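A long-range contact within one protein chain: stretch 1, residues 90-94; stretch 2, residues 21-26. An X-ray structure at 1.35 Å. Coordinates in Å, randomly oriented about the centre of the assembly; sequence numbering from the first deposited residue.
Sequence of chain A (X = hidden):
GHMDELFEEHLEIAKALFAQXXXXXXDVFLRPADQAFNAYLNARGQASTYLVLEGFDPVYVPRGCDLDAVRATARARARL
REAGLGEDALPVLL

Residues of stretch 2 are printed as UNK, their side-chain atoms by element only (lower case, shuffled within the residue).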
# COMPACT_ATOMS: atom_id res chain seq x y z
N LEU A 90 -12.93 11.65 -9.78
CA LEU A 90 -11.98 12.00 -8.73
C LEU A 90 -10.60 12.24 -9.33
O LEU A 90 -10.25 11.66 -10.36
CB LEU A 90 -11.87 10.87 -7.71
CG LEU A 90 -13.17 10.50 -7.01
CD1 LEU A 90 -12.91 9.30 -6.10
CD2 LEU A 90 -13.75 11.64 -6.20
N PRO A 91 -9.80 13.09 -8.69
CA PRO A 91 -8.47 13.39 -9.22
C PRO A 91 -7.59 12.15 -9.29
O PRO A 91 -7.62 11.29 -8.39
CB PRO A 91 -7.90 14.41 -8.23
CG PRO A 91 -9.07 14.93 -7.49
CD PRO A 91 -10.13 13.89 -7.50
N VAL A 92 -6.81 12.07 -10.35
CA VAL A 92 -5.85 11.00 -10.55
C VAL A 92 -4.51 11.34 -9.90
O VAL A 92 -3.90 10.51 -9.23
CB VAL A 92 -5.70 10.69 -12.05
CG1 VAL A 92 -4.54 9.73 -12.28
CG2 VAL A 92 -6.99 10.11 -12.60
N LEU A 93 -4.04 12.57 -10.08
CA LEU A 93 -2.79 13.01 -9.49
C LEU A 93 -2.84 14.53 -9.43
O LEU A 93 -2.95 15.17 -10.47
CB LEU A 93 -1.61 12.54 -10.33
CG LEU A 93 -0.22 12.76 -9.75
CD1 LEU A 93 -0.04 11.94 -8.49
CD2 LEU A 93 0.85 12.43 -10.78
N LEU A 94 -2.77 15.09 -8.23
CA LEU A 94 -2.87 16.54 -8.09
C LEU A 94 -1.76 17.27 -8.83
O LEU A 94 -0.67 16.74 -9.03
CB LEU A 94 -2.83 16.93 -6.62
CG LEU A 94 -4.06 16.48 -5.82
CD1 LEU A 94 -3.86 16.89 -4.38
CD2 LEU A 94 -5.35 17.05 -6.38
OXT LEU A 94 -1.97 18.41 -9.26
N UNK A 21 3.35 7.83 -16.49
CA UNK A 21 3.77 7.82 -15.09
C UNK A 21 2.65 8.26 -14.16
O UNK A 21 2.88 8.91 -13.13
c UNK A 21 5.06 8.61 -14.88
n UNK A 21 8.93 5.31 -17.88
n UNK A 21 7.78 6.25 -16.12
c UNK A 21 6.58 6.67 -15.40
c UNK A 21 6.22 8.12 -15.72
n UNK A 21 6.64 5.37 -17.93
c UNK A 21 7.78 5.64 -17.31
N UNK A 22 1.41 7.88 -14.51
CA UNK A 22 0.27 8.16 -13.66
C UNK A 22 -0.10 6.94 -12.84
O UNK A 22 0.05 5.80 -13.31
c UNK A 22 -0.68 11.01 -14.19
c UNK A 22 -2.06 10.10 -16.09
c UNK A 22 -0.84 9.90 -15.21
c UNK A 22 -0.95 8.55 -14.51
N UNK A 23 -0.62 7.13 -11.63
CA UNK A 23 -1.09 6.00 -10.84
C UNK A 23 -2.40 5.44 -11.40
O UNK A 23 -3.16 6.14 -12.08
c UNK A 23 -1.30 6.60 -9.45
c UNK A 23 -0.89 8.43 -10.97
c UNK A 23 -1.66 8.03 -9.74
N UNK A 24 -2.65 4.17 -11.08
CA UNK A 24 -3.89 3.48 -11.46
C UNK A 24 -4.72 3.22 -10.21
O UNK A 24 -4.46 2.29 -9.44
c UNK A 24 -7.07 1.27 -13.47
c UNK A 24 -3.59 2.16 -12.17
c UNK A 24 -4.80 1.38 -12.64
o UNK A 24 -8.05 -0.83 -14.01
c UNK A 24 -5.98 2.01 -13.02
c UNK A 24 -6.98 -0.10 -13.56
c UNK A 24 -5.83 -0.75 -13.18
c UNK A 24 -4.75 -0.01 -12.72
N UNK A 25 -5.72 4.08 -10.00
CA UNK A 25 -6.68 3.89 -8.91
C UNK A 25 -7.68 2.84 -9.35
O UNK A 25 -8.38 3.01 -10.36
c UNK A 25 -6.47 6.33 -8.23
n UNK A 25 -5.14 8.11 -8.35
c UNK A 25 -6.22 6.11 -5.63
c UNK A 25 -7.39 5.21 -8.62
c UNK A 25 -6.01 6.67 -6.90
c UNK A 25 -4.55 8.37 -5.92
c UNK A 25 -4.77 7.81 -4.69
c UNK A 25 -5.92 7.25 -9.05
c UNK A 25 -5.60 6.69 -4.54
c UNK A 25 -5.18 7.78 -7.02
N UNK A 26 -7.74 1.73 -8.63
CA UNK A 26 -8.58 0.62 -9.05
C UNK A 26 -8.96 -0.20 -7.83
O UNK A 26 -8.08 -0.74 -7.17
s UNK A 26 -8.74 -1.72 -10.59
c UNK A 26 -7.83 -0.26 -10.04

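Position 21 carries seven side-chain atoms. Three carbons lead to a nitrogen, and then to a carbon that bears two more nitrogens. That is a guanidinium group, so the residue is R21. Its CA-to-CB bond points sideways, and the end of the side chain leads away from stretch 1. It makes no contact across the interface; NH1 is hydrogen-bonded elsewhere in the structure.

Position 22 has four side-chain carbons and no heteroatom. The chain forks at the second carbon, and a branch-end carbon approaches the end of L93. This gives leucine, L22. CA to CB points sideways, but the end of the side chain comes nearer to stretch 1. L22 CD2 lies 4.0 Å from L93 CD2, and L22 CB lies 4.4 Å from V92 CG1.

Position 23 has three side-chain carbons, and the last of them closes a ring onto the backbone N. A ring carbon approaches V92 O. Only proline closes such a ring, so the residue is P23. Its CA-to-CB bond points toward stretch 1. P23 CG sits 3.4 Å from V92 O. P23 CD sits 4.1 Å from V92 CG1 and 4.2 Å from L93 CB, so the ring meets both residues.

Position 24 shows one carbon, then a six-carbon ring bearing one oxygen. This is tyrosine, Y24. It lies in a short strand, and its CA-to-CB bond points away from stretch 1. It touches nothing there, and its OH is hydrogen-bonded elsewhere in the structure.

Position 25 has one carbon followed by fused five- and six-membered rings, with eight carbons and one nitrogen in the ring system. The ring nitrogen faces V92 O. That is an indole, so the residue is W25. CA to CB points toward stretch 1. W25 NE1 donates a hydrogen bond to V92 O at 2.8 Å, with an N-H...O angle of 167°. The carbonyl oxygen lies at the ring edge, near its plane, where the N-H points. W25 CD1 also comes within 4.3 Å of V92 CG1.

Position 26 has one carbon and one sulfur. This is cysteine, C26. Its side chain is out of reach of stretch 1.

The contact joins a loop near the C-terminus to a distant segment; touching residues are at least 66 apart in sequence. It is small, burying 257 Å² over both sides. Its polar link is the nearly straight bond from W25 NE1 to V92 O, which ties a side chain to the backbone. Around it, V92 CG1 packs near L22, P23 and W25. L93 extends the apolar patch over L22 and P23.

Stretch 2, residues 21-26: RLPYWC
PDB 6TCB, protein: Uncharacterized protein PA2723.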